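PDB 1YT8: thiosulfate sulfurtransferase from Pseudomonas aeruginosa, which probably transfers sulfur from thiosulfate to cyanide, giving thiocyanate and sulfite, and is built from four rhodanese-like domains in a single chain. Local coordinates for residues Val395-Ser401 and Ala412-Arg417; Gln422-Leu427 and Leu481-Pro485; Arg15-Leu19 and Arg520-His524. All blocks are in the same frame, centred on the assembly; numbering follows the deposited sequence.

Contact 1 (Val395-Ser401 and Ala412-Arg417)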
ATOM      1  N   VAL A 395      10.496  27.939  -9.164  1.00 14.65           N
ATOM      2  CA  VAL A 395      10.304  27.016  -8.055  1.00 16.43           C
ATOM      3  C   VAL A 395       9.611  25.765  -8.576  1.00 15.88           C
ATOM      4  O   VAL A 395       8.552  25.847  -9.193  1.00 16.32           O
ATOM      5  CB  VAL A 395       9.437  27.644  -6.947  1.00 15.30           C
ATOM      6  CG1 VAL A 395       9.173  26.620  -5.846  1.00 15.77           C
ATOM      7  CG2 VAL A 395      10.141  28.869  -6.371  1.00 17.04           C
ATOM      8  N   LEU A 396      10.228  24.612  -8.333  1.00 15.26           N
ATOM      9  CA  LEU A 396       9.682  23.330  -8.759  1.00 14.81           C
ATOM     10  C   LEU A 396       9.228  22.555  -7.526  1.00 15.14           C
ATOM     11  O   LEU A 396      10.004  22.369  -6.587  1.00 15.62           O
ATOM     12  CB  LEU A 396      10.750  22.525  -9.507  1.00 15.44           C
ATOM     13  CG  LEU A 396      11.382  23.200 -10.724  1.00 14.83           C
ATOM     14  CD1 LEU A 396      12.340  22.222 -11.403  1.00 13.11           C
ATOM     15  CD2 LEU A 396      10.289  23.647 -11.694  1.00 12.48           C
ATOM     16  N   ASP A 397       7.975  22.102  -7.538  1.00 14.43           N
ATOM     17  CA  ASP A 397       7.396  21.358  -6.420  1.00 14.70           C
ATOM     18  C   ASP A 397       7.284  19.872  -6.780  1.00 12.81           C
ATOM     19  O   ASP A 397       6.574  19.508  -7.713  1.00 14.01           O
ATOM     20  CB  ASP A 397       6.003  21.914  -6.103  1.00 14.66           C
ATOM     21  CG  ASP A 397       5.524  21.546  -4.711  1.00 16.32           C
ATOM     22  OD1 ASP A 397       6.029  20.553  -4.141  1.00 12.34           O
ATOM     23  OD2 ASP A 397       4.630  22.250  -4.191  1.00 16.55           O
ATOM     24  N   PHE A 398       7.975  19.025  -6.023  1.00 13.86           N
ATOM     25  CA  PHE A 398       7.982  17.583  -6.265  1.00 14.17           C
ATOM     26  C   PHE A 398       6.988  16.776  -5.429  1.00 16.20           C
ATOM     27  O   PHE A 398       6.907  15.551  -5.575  1.00 16.42           O
ATOM     28  CB  PHE A 398       9.395  17.039  -6.034  1.00 15.21           C
ATOM     29  CG  PHE A 398      10.388  17.479  -7.072  1.00 15.76           C
ATOM     30  CD1 PHE A 398      10.667  16.674  -8.171  1.00 15.15           C
ATOM     31  CD2 PHE A 398      11.010  18.719  -6.973  1.00 16.00           C
ATOM     32  CE1 PHE A 398      11.554  17.098  -9.161  1.00 15.75           C
ATOM     33  CE2 PHE A 398      11.898  19.153  -7.960  1.00 16.00           C
ATOM     34  CZ  PHE A 398      12.168  18.341  -9.054  1.00 15.69           C
ATOM     35  N   THR A 399       6.241  17.440  -4.551  1.00 16.43           N
ATOM     36  CA  THR A 399       5.269  16.722  -3.726  1.00 16.41           C
ATOM     37  C   THR A 399       4.187  16.129  -4.634  1.00 17.63           C
ATOM     38  O   THR A 399       4.095  16.482  -5.806  1.00 16.86           O
ATOM     39  CB  THR A 399       4.610  17.657  -2.685  1.00 16.96           C
ATOM     40  OG1 THR A 399       3.895  16.872  -1.721  1.00 18.84           O
ATOM     41  CG2 THR A 399       3.642  18.614  -3.358  1.00 15.93           C
ATOM     42  N   ALA A 400       3.371  15.227  -4.096  1.00 17.02           N
ATOM     43  CA  ALA A 400       2.309  14.609  -4.889  1.00 16.67           C
ATOM     44  C   ALA A 400       1.368  15.688  -5.416  1.00 16.98           C
ATOM     45  O   ALA A 400       1.092  16.670  -4.721  1.00 15.83           O
ATOM     46  CB  ALA A 400       1.537  13.604  -4.039  1.00 18.74           C
ATOM     47  N   SER A 401       0.876  15.506  -6.641  1.00 15.77           N
ATOM     48  CA  SER A 401      -0.014  16.493  -7.247  1.00 18.59           C
ATOM     49  C   SER A 401      -1.205  16.817  -6.355  1.00 18.78           C
ATOM     50  O   SER A 401      -1.665  17.962  -6.320  1.00 17.72           O
ATOM     51  CB  SER A 401      -0.499  16.023  -8.629  1.00 17.99           C
ATOM     52  OG  SER A 401      -1.352  14.897  -8.543  1.00 18.57           O
ATOM     53  N   ALA A 412       4.894  28.381  -7.542  1.00 16.37           N
ATOM     54  CA  ALA A 412       5.557  27.092  -7.730  1.00 16.08           C
ATOM     55  C   ALA A 412       4.922  26.289  -8.862  1.00 16.07           C
ATOM     56  O   ALA A 412       3.711  26.357  -9.088  1.00 15.09           O
ATOM     57  CB  ALA A 412       5.513  26.288  -6.435  1.00 17.43           C
ATOM     58  N   ALA A 413       5.750  25.536  -9.582  1.00 15.05           N
ATOM     59  CA  ALA A 413       5.270  24.702 -10.677  1.00 14.31           C
ATOM     60  C   ALA A 413       5.341  23.241 -10.238  1.00 14.91           C
ATOM     61  O   ALA A 413       6.369  22.788  -9.737  1.00 11.37           O
ATOM     62  CB  ALA A 413       6.134  24.914 -11.925  1.00 12.83           C
ATOM     63  N   TRP A 414       4.246  22.507 -10.401  1.00 15.21           N
ATOM     64  CA  TRP A 414       4.258  21.100 -10.022  1.00 14.94           C
ATOM     65  C   TRP A 414       4.919  20.300 -11.141  1.00 12.11           C
ATOM     66  O   TRP A 414       4.664  20.536 -12.325  1.00 12.31           O
ATOM     67  CB  TRP A 414       2.839  20.566  -9.786  1.00 14.40           C
ATOM     68  CG  TRP A 414       2.855  19.119  -9.392  1.00 15.50           C
ATOM     69  CD1 TRP A 414       3.218  18.604  -8.180  1.00 15.08           C
ATOM     70  CD2 TRP A 414       2.596  17.997 -10.245  1.00 15.66           C
ATOM     71  NE1 TRP A 414       3.207  17.228  -8.226  1.00 15.30           N
ATOM     72  CE2 TRP A 414       2.830  16.829  -9.481  1.00 16.00           C
ATOM     73  CE3 TRP A 414       2.192  17.865 -11.581  1.00 15.84           C
ATOM     74  CZ2 TRP A 414       2.673  15.539 -10.011  1.00 16.02           C
ATOM     75  CZ3 TRP A 414       2.036  16.580 -12.110  1.00 16.49           C
ATOM     76  CH2 TRP A 414       2.278  15.435 -11.322  1.00 15.14           C
ATOM     77  N   VAL A 415       5.763  19.348 -10.762  1.00 13.74           N
ATOM     78  CA  VAL A 415       6.460  18.526 -11.740  1.00 14.98           C
ATOM     79  C   VAL A 415       6.586  17.074 -11.300  1.00 13.48           C
ATOM     80  O   VAL A 415       6.449  16.748 -10.118  1.00 15.91           O
ATOM     81  CB  VAL A 415       7.901  19.040 -11.993  1.00 15.76           C
ATOM     82  CG1 VAL A 415       7.875  20.468 -12.513  1.00 15.82           C
ATOM     83  CG2 VAL A 415       8.704  18.966 -10.707  1.00 16.73           C
ATOM     84  N   LEU A 416       6.843  16.216 -12.277  1.00 14.92           N
ATOM     85  CA  LEU A 416       7.070  14.797 -12.057  1.00 15.21           C
ATOM     86  C   LEU A 416       8.579  14.658 -12.180  1.00 15.46           C
ATOM     87  O   LEU A 416       9.161  15.094 -13.173  1.00 14.96           O
ATOM     88  CB  LEU A 416       6.416  13.957 -13.155  1.00 15.28           C
ATOM     89  CG  LEU A 416       4.916  13.678 -13.097  1.00 14.99           C
ATOM     90  CD1 LEU A 416       4.500  12.914 -14.351  1.00 15.72           C
ATOM     91  CD2 LEU A 416       4.596  12.873 -11.840  1.00 15.01           C
ATOM     92  N   ARG A 417       9.219  14.063 -11.186  1.00 15.19           N
ATOM     93  CA  ARG A 417      10.659  13.899 -11.253  1.00 17.93           C
ATOM     94  C   ARG A 417      11.051  13.043 -12.456  1.00 18.10           C
ATOM     95  O   ARG A 417      12.127  13.220 -13.030  1.00 20.21           O
ATOM     96  CB  ARG A 417      11.184  13.257  -9.970  1.00 16.82           C
ATOM     97  CG  ARG A 417      12.694  13.091  -9.967  1.00 18.95           C
ATOM     98  CD  ARG A 417      13.176  12.427  -8.705  1.00 21.20           C
ATOM     99  NE  ARG A 417      14.587  12.069  -8.790  1.00 21.30           N
ATOM    100  CZ  ARG A 417      15.141  11.082  -8.096  1.00 23.05           C
ATOM    101  NH1 ARG A 417      14.398  10.359  -7.267  1.00 20.81           N
ATOM    102  NH2 ARG A 417      16.432  10.806  -8.244  1.00 18.77           N
TER
HETATM  103  O   HOH W   1       5.835  15.126  -8.199  1.00 16.11           O

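Contact 2 (Gln422-Leu427 and Leu481-Pro485)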
ATOM      1  N   GLN A 422      11.038  17.321 -20.009  1.00 18.91           N
ATOM      2  CA  GLN A 422       9.863  17.942 -20.601  1.00 19.15           C
ATOM      3  C   GLN A 422       9.360  19.127 -19.778  1.00 17.39           C
ATOM      4  O   GLN A 422       8.994  20.164 -20.330  1.00 17.74           O
ATOM      5  CB  GLN A 422       8.747  16.906 -20.745  1.00 20.61           C
ATOM      6  CG  GLN A 422       7.497  17.446 -21.419  1.00 25.70           C
ATOM      7  CD  GLN A 422       6.378  16.422 -21.482  1.00 28.85           C
ATOM      8  OE1 GLN A 422       5.923  15.912 -20.454  1.00 30.87           O
ATOM      9  NE2 GLN A 422       5.928  16.117 -22.691  1.00 30.19           N
ATOM     10  N   ALA A 423       9.342  18.977 -18.457  1.00 16.65           N
ATOM     11  CA  ALA A 423       8.864  20.047 -17.588  1.00 14.72           C
ATOM     12  C   ALA A 423       9.706  21.309 -17.714  1.00 16.27           C
ATOM     13  O   ALA A 423       9.171  22.415 -17.819  1.00 13.00           O
ATOM     14  CB  ALA A 423       8.853  19.580 -16.145  1.00 14.86           C
ATOM     15  N   LEU A 424      11.024  21.141 -17.695  1.00 15.23           N
ATOM     16  CA  LEU A 424      11.933  22.272 -17.799  1.00 17.19           C
ATOM     17  C   LEU A 424      11.794  22.980 -19.143  1.00 17.73           C
ATOM     18  O   LEU A 424      11.868  24.207 -19.212  1.00 18.20           O
ATOM     19  CB  LEU A 424      13.377  21.807 -17.581  1.00 17.99           C
ATOM     20  CG  LEU A 424      13.678  21.258 -16.183  1.00 19.10           C
ATOM     21  CD1 LEU A 424      15.115  20.765 -16.118  1.00 22.17           C
ATOM     22  CD2 LEU A 424      13.441  22.343 -15.145  1.00 21.05           C
ATOM     23  N   GLU A 425      11.592  22.208 -20.208  1.00 18.69           N
ATOM     24  CA  GLU A 425      11.421  22.791 -21.532  1.00 19.87           C
ATOM     25  C   GLU A 425      10.168  23.660 -21.521  1.00 19.83           C
ATOM     26  O   GLU A 425      10.195  24.801 -21.983  1.00 19.89           O
ATOM     27  CB  GLU A 425      11.279  21.698 -22.596  1.00 23.82           C
ATOM     28  CG  GLU A 425      12.494  20.802 -22.730  1.00 27.15           C
ATOM     29  CD  GLU A 425      12.341  19.762 -23.826  1.00 30.78           C
ATOM     30  OE1 GLU A 425      11.244  19.174 -23.949  1.00 33.49           O
ATOM     31  OE2 GLU A 425      13.323  19.521 -24.557  1.00 32.32           O
ATOM     32  N   ARG A 426       9.075  23.121 -20.981  1.00 18.19           N
ATOM     33  CA  ARG A 426       7.811  23.854 -20.906  1.00 16.35           C
ATOM     34  C   ARG A 426       7.903  25.147 -20.099  1.00 15.90           C
ATOM     35  O   ARG A 426       7.365  26.180 -20.503  1.00 17.16           O
ATOM     36  CB  ARG A 426       6.713  22.969 -20.296  1.00 17.24           C
ATOM     37  CG  ARG A 426       6.158  21.925 -21.245  1.00 18.45           C
ATOM     38  CD  ARG A 426       5.158  21.003 -20.551  1.00 21.20           C
ATOM     39  NE  ARG A 426       4.570  20.064 -21.503  1.00 24.81           N
ATOM     40  CZ  ARG A 426       3.848  18.999 -21.168  1.00 25.90           C
ATOM     41  NH1 ARG A 426       3.614  18.720 -19.893  1.00 26.38           N
ATOM     42  NH2 ARG A 426       3.343  18.221 -22.117  1.00 26.75           N
ATOM     43  N   LEU A 427       8.582  25.087 -18.960  1.00 14.76           N
ATOM     44  CA  LEU A 427       8.718  26.246 -18.089  1.00 15.15           C
ATOM     45  C   LEU A 427       9.642  27.328 -18.643  1.00 16.52           C
ATOM     46  O   LEU A 427       9.692  28.443 -18.115  1.00 17.13           O
ATOM     47  CB  LEU A 427       9.187  25.792 -16.709  1.00 16.34           C
ATOM     48  CG  LEU A 427       8.137  24.936 -15.990  1.00 18.24           C
ATOM     49  CD1 LEU A 427       8.734  24.272 -14.762  1.00 17.66           C
ATOM     50  CD2 LEU A 427       6.950  25.816 -15.607  1.00 16.91           C
ATOM     51  N   LEU A 481      -0.011  25.889 -11.582  1.00 14.91           N
ATOM     52  CA  LEU A 481       0.883  25.696 -12.714  1.00 13.65           C
ATOM     53  C   LEU A 481       1.397  24.262 -12.769  1.00 14.05           C
ATOM     54  O   LEU A 481       2.302  23.898 -12.025  1.00 16.06           O
ATOM     55  CB  LEU A 481       2.064  26.663 -12.614  1.00 15.00           C
ATOM     56  CG  LEU A 481       3.063  26.652 -13.775  1.00 17.65           C
ATOM     57  CD1 LEU A 481       2.341  26.886 -15.095  1.00 17.46           C
ATOM     58  CD2 LEU A 481       4.117  27.729 -13.538  1.00 18.62           C
ATOM     59  N   LEU A 482       0.815  23.451 -13.650  1.00 14.70           N
ATOM     60  CA  LEU A 482       1.226  22.057 -13.792  1.00 14.61           C
ATOM     61  C   LEU A 482       2.145  21.927 -15.000  1.00 13.43           C
ATOM     62  O   LEU A 482       1.716  22.109 -16.138  1.00 15.51           O
ATOM     63  CB  LEU A 482      -0.005  21.163 -13.977  1.00 14.11           C
ATOM     64  CG  LEU A 482      -1.094  21.302 -12.909  1.00 15.03           C
ATOM     65  CD1 LEU A 482      -2.285  20.427 -13.274  1.00 15.99           C
ATOM     66  CD2 LEU A 482      -0.536  20.915 -11.544  1.00 14.09           C
ATOM     67  N   ALA A 483       3.410  21.614 -14.745  1.00 14.95           N
ATOM     68  CA  ALA A 483       4.393  21.473 -15.810  1.00 15.04           C
ATOM     69  C   ALA A 483       4.506  20.022 -16.270  1.00 15.91           C
ATOM     70  O   ALA A 483       5.277  19.705 -17.176  1.00 17.32           O
ATOM     71  CB  ALA A 483       5.747  21.982 -15.333  1.00 14.00           C
ATOM     72  N   SER A 484       3.734  19.149 -15.630  1.00 16.77           N
ATOM     73  CA  SER A 484       3.710  17.723 -15.953  1.00 17.30           C
ATOM     74  C   SER A 484       2.267  17.245 -15.856  1.00 16.33           C
ATOM     75  O   SER A 484       1.442  17.883 -15.212  1.00 17.18           O
ATOM     76  CB  SER A 484       4.552  16.918 -14.953  1.00 15.71           C
ATOM     77  OG  SER A 484       5.925  17.260 -15.001  1.00 14.68           O
ATOM     78  N   PRO A 485       1.941  16.113 -16.499  1.00 18.97           N
ATOM     79  CA  PRO A 485       0.569  15.592 -16.441  1.00 19.15           C
ATOM     80  C   PRO A 485       0.319  14.923 -15.085  1.00 18.14           C
ATOM     81  O   PRO A 485       1.212  14.275 -14.544  1.00 17.42           O
ATOM     82  CB  PRO A 485       0.537  14.596 -17.596  1.00 19.27           C
ATOM     83  CG  PRO A 485       1.940  14.044 -17.580  1.00 19.62           C
ATOM     84  CD  PRO A 485       2.779  15.298 -17.398  1.00 19.72           C
TER

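Contact 3 (Arg15-Leu19 and Arg520-His524)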
ATOM      1  N   ARG A  15       8.778 -16.025 -15.119  1.00 14.19           N
ATOM      2  CA  ARG A  15       7.810 -17.091 -14.893  1.00 14.30           C
ATOM      3  C   ARG A  15       8.471 -18.297 -14.242  1.00 15.07           C
ATOM      4  O   ARG A  15       7.898 -18.920 -13.350  1.00 15.83           O
ATOM      5  CB  ARG A  15       7.153 -17.517 -16.209  1.00 15.33           C
ATOM      6  CG  ARG A  15       6.026 -18.530 -16.023  1.00 17.72           C
ATOM      7  CD  ARG A  15       5.436 -18.965 -17.357  1.00 19.87           C
ATOM      8  NE  ARG A  15       4.340 -19.917 -17.189  1.00 24.65           N
ATOM      9  CZ  ARG A  15       3.110 -19.593 -16.799  1.00 27.08           C
ATOM     10  NH1 ARG A  15       2.800 -18.329 -16.534  1.00 27.13           N
ATOM     11  NH2 ARG A  15       2.187 -20.539 -16.671  1.00 28.01           N
ATOM     12  N   ALA A  16       9.678 -18.626 -14.695  1.00 14.53           N
ATOM     13  CA  ALA A  16      10.402 -19.757 -14.137  1.00 15.63           C
ATOM     14  C   ALA A  16      10.693 -19.508 -12.659  1.00 12.81           C
ATOM     15  O   ALA A  16      10.518 -20.398 -11.828  1.00 13.08           O
ATOM     16  CB  ALA A  16      11.709 -19.983 -14.903  1.00 13.51           C
ATOM     17  N   ALA A  17      11.126 -18.293 -12.328  1.00 11.84           N
ATOM     18  CA  ALA A  17      11.430 -17.970 -10.937  1.00 12.92           C
ATOM     19  C   ALA A  17      10.171 -18.001 -10.062  1.00 13.67           C
ATOM     20  O   ALA A  17      10.210 -18.484  -8.923  1.00 16.40           O
ATOM     21  CB  ALA A  17      12.119 -16.597 -10.847  1.00 11.66           C
ATOM     22  N   LEU A  18       9.056 -17.499 -10.589  1.00 14.33           N
ATOM     23  CA  LEU A  18       7.800 -17.493  -9.841  1.00 13.45           C
ATOM     24  C   LEU A  18       7.330 -18.916  -9.540  1.00 13.64           C
ATOM     25  O   LEU A  18       6.857 -19.202  -8.439  1.00 13.81           O
ATOM     26  CB  LEU A  18       6.709 -16.749 -10.623  1.00 14.64           C
ATOM     27  CG  LEU A  18       6.883 -15.234 -10.773  1.00 15.05           C
ATOM     28  CD1 LEU A  18       5.827 -14.689 -11.734  1.00 16.48           C
ATOM     29  CD2 LEU A  18       6.773 -14.562  -9.409  1.00 13.30           C
ATOM     30  N   LEU A  19       7.459 -19.809 -10.517  1.00 14.63           N
ATOM     31  CA  LEU A  19       7.042 -21.198 -10.333  1.00 14.12           C
ATOM     32  C   LEU A  19       7.939 -21.928  -9.332  1.00 13.46           C
ATOM     33  O   LEU A  19       7.471 -22.768  -8.564  1.00 17.20           O
ATOM     34  CB  LEU A  19       7.048 -21.934 -11.677  1.00 13.46           C
ATOM     35  CG  LEU A  19       5.963 -21.510 -12.671  1.00 17.54           C
ATOM     36  CD1 LEU A  19       6.163 -22.222 -14.001  1.00 16.05           C
ATOM     37  CD2 LEU A  19       4.589 -21.822 -12.086  1.00 14.59           C
ATOM     38  N   ARG A 520      -5.427 -18.060 -15.933  1.00 18.17           N
ATOM     39  CA  ARG A 520      -4.609 -17.852 -17.119  1.00 19.36           C
ATOM     40  C   ARG A 520      -3.157 -17.559 -16.755  1.00 19.75           C
ATOM     41  O   ARG A 520      -2.244 -17.982 -17.465  1.00 19.56           O
ATOM     42  CB  ARG A 520      -5.179 -16.721 -17.985  1.00 22.55           C
ATOM     43  CG  ARG A 520      -6.507 -17.066 -18.654  1.00 25.66           C
ATOM     44  CD  ARG A 520      -6.659 -16.351 -19.991  1.00 30.31           C
ATOM     45  NE  ARG A 520      -6.778 -14.904 -19.852  1.00 32.94           N
ATOM     46  CZ  ARG A 520      -7.900 -14.271 -19.519  1.00 35.97           C
ATOM     47  NH1 ARG A 520      -9.011 -14.960 -19.292  1.00 37.01           N
ATOM     48  NH2 ARG A 520      -7.913 -12.947 -19.416  1.00 35.30           N
ATOM     49  N   ASP A 521      -2.938 -16.845 -15.651  1.00 18.18           N
ATOM     50  CA  ASP A 521      -1.577 -16.525 -15.221  1.00 17.49           C
ATOM     51  C   ASP A 521      -0.867 -17.790 -14.738  1.00 17.14           C
ATOM     52  O   ASP A 521       0.238 -18.095 -15.185  1.00 17.94           O
ATOM     53  CB  ASP A 521      -1.589 -15.499 -14.092  1.00 17.47           C
ATOM     54  CG  ASP A 521      -0.199 -15.197 -13.580  1.00 17.37           C
ATOM     55  OD1 ASP A 521       0.535 -14.435 -14.247  1.00 17.77           O
ATOM     56  OD2 ASP A 521       0.172 -15.745 -12.520  1.00 17.97           O
ATOM     57  N   GLY A 522      -1.503 -18.501 -13.808  1.00 16.55           N
ATOM     58  CA  GLY A 522      -0.964 -19.749 -13.280  1.00 16.78           C
ATOM     59  C   GLY A 522       0.332 -19.756 -12.482  1.00 17.06           C
ATOM     60  O   GLY A 522       0.958 -20.810 -12.343  1.00 16.65           O
ATOM     61  N   THR A 523       0.740 -18.613 -11.941  1.00 15.04           N
ATOM     62  CA  THR A 523       1.982 -18.553 -11.170  1.00 15.19           C
ATOM     63  C   THR A 523       1.786 -18.109  -9.714  1.00 14.30           C
ATOM     64  O   THR A 523       2.749 -18.008  -8.957  1.00 16.78           O
ATOM     65  CB  THR A 523       2.987 -17.577 -11.821  1.00 15.22           C
ATOM     66  OG1 THR A 523       2.507 -16.235 -11.669  1.00 17.05           O
ATOM     67  CG2 THR A 523       3.140 -17.880 -13.312  1.00 16.29           C
ATOM     68  N   HIS A 524       0.544 -17.861  -9.321  1.00 14.95           N
ATOM     69  CA  HIS A 524       0.251 -17.383  -7.969  1.00 15.87           C
ATOM     70  C   HIS A 524       0.470 -18.373  -6.825  1.00 14.99           C
ATOM     71  O   HIS A 524       0.991 -18.003  -5.773  1.00 15.88           O
ATOM     72  CB  HIS A 524      -1.185 -16.837  -7.927  1.00 13.81           C
ATOM     73  CG  HIS A 524      -2.217 -17.813  -8.398  1.00 14.17           C
ATOM     74  ND1 HIS A 524      -2.711 -18.818  -7.596  1.00 16.80           N
ATOM     75  CD2 HIS A 524      -2.836 -17.949  -9.596  1.00 15.42           C
ATOM     76  CE1 HIS A 524      -3.592 -19.532  -8.278  1.00 16.99           C
ATOM     77  NE2 HIS A 524      -3.685 -19.024  -9.495  1.00 15.11           N
TER
HETATM   78  O   HOH W   2      -0.517 -20.131 -17.234  1.00 26.84           O
HETATM   79  O   HOH W   3       4.401 -20.198  -7.204  1.00 22.80           O

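Contact 1 (Val395-Ser401 and Ala412-Arg417)
The indole of W414 reaches past the end of its own short strand to close the loop that leaves the neighbouring one: W414 NE1 donates to T399 O at 2.7 Å, and S401 CB sits over the six-membered ring, 3.7 Å from its centroid, a CH-pi contact. A large aromatic with one N-H suits this place, since it fills the space and gives T399 O, beyond the end of the strand, a donor. Alongside runs a regular parallel ladder: A413 N to V395 O (2.8 Å), D397 N to A413 O (2.8 Å) and V415 N to D397 O (3.2 Å). This is a right-handed beta-alpha-beta crossover of the rhodanese fold, with helix 401-406 linking strand 393-397 to the edge strand 413-414. Short A413 lets L427 of helix 420-427 pack on the L396 face. Water 1 bridges F398 O (2.9 Å) and V415 O (2.6 Å). D397 OD1 accepts from T399 N at 3.1 Å, an Asx turn leading to A400, the helix N-cap. V415 CG2 lies over the F398 ring, 3.8 Å from its centroid, while R417, beside the ring edge, sends its guanidinium to a salt bridge with E52.

Contact 2 (Gln422-Leu427 and Leu481-Pro485)
In the fourth rhodanese-like domain, helix 420-427 follows the edge strand 413-414 of the parallel sheet, and the loop 481-485 comes back from much later in the chain to lie against it. Apolar contacts make up the centre. A423 CB meets A483 CB at 4.0 Å, and the two CA atoms are only 5.0 Å apart, an approach that suits alanine because a longer side chain on either residue would push helix and loop apart. One turn further on, L427 spans the wider gap with its branched end: L427 CD1 lies 3.8 Å from A483 CB and L427 CD2 4.0 Å from L481 CD2. A483 thus sits against both A423 and L427, its CA-to-CB bond pointing toward the helix. Buried S484 joins this packing, S484 OG being 3.9 Å from A423 CB. Of the polar ties, S484 OG accepts from the backbone N of L416, which fastens the loop to the residues before the helix. R426, at the exposed margin, has the length to extend along the loop, and its R426 NH1 makes a weak hydrogen bond to A483 O at 3.3 Å.

Contact 3 (Arg15-Leu19 and Arg520-His524)
D521 O, a carbonyl at the C-terminal end of helix 514-521, is met by an arginine from the opposite end of the sequence. R15 NH1 donates to D521 O at 2.9 Å, and R15 NH2 adds a weak bond to it at 3.5 Å. Such carbonyls lack the amide partners they would find inside a helix, so a long cationic side chain suits the task. R15 NH2 has a better acceptor in water 2, at 2.8 Å, which donates to R520 O at 2.8 Å, so two successive carbonyls of the helix end are served from one guanidinium, the second through solvent. The chain leaves the helix at G522, whose positive phi of 65° is easily adopted without a side chain. The carboxylate of D521 then folds back over this turn: D521 OD2 accepts from T523 N at 3.0 Å, an Asx turn, and from T523 OG1 at 2.5 Å. A threonine serves well here, for its hydroxyl is satisfied locally while its methyl packs against helix 11-20, T523 CG2 lying 3.3 Å from R15 NH1 and 4.4 Å from L19 CD2. L18 adds apolar cover, with L18 CD1 3.7 Å from T523 OG1. Water 3 donates to L18 O at 2.9 Å and to T523 O at 3.3 Å. The contact sets helix 11-20 of the first rhodanese-like domain against the end of helix 514-521, near L41 of the loop between helix 32-35 and strand 44-45, and R321, just before strand 324-328.

How the contacts relate
Contacts 1 and 2 are neighbours in the fourth rhodanese-like domain, their centres 9 Å apart, and they come in series along the chain: strand 413-414 of contact 1 is followed, after a short loop, by helix 420-427 of contact 2. They touch through W414, whose N and O probably hydrogen-bond to L481 O and A483 N, both at 2.9 Å, so the loop 481-485 flanks the edge strand of the sheet on the side away from strand 393-397. Contact 3 stands apart, its centre about 38 Å and 40 Å from the other two. It joins residues 15-19 to 520-524, bracketing both in sequence, and sets the first domain against the end of helix 514-521, near the C-terminus.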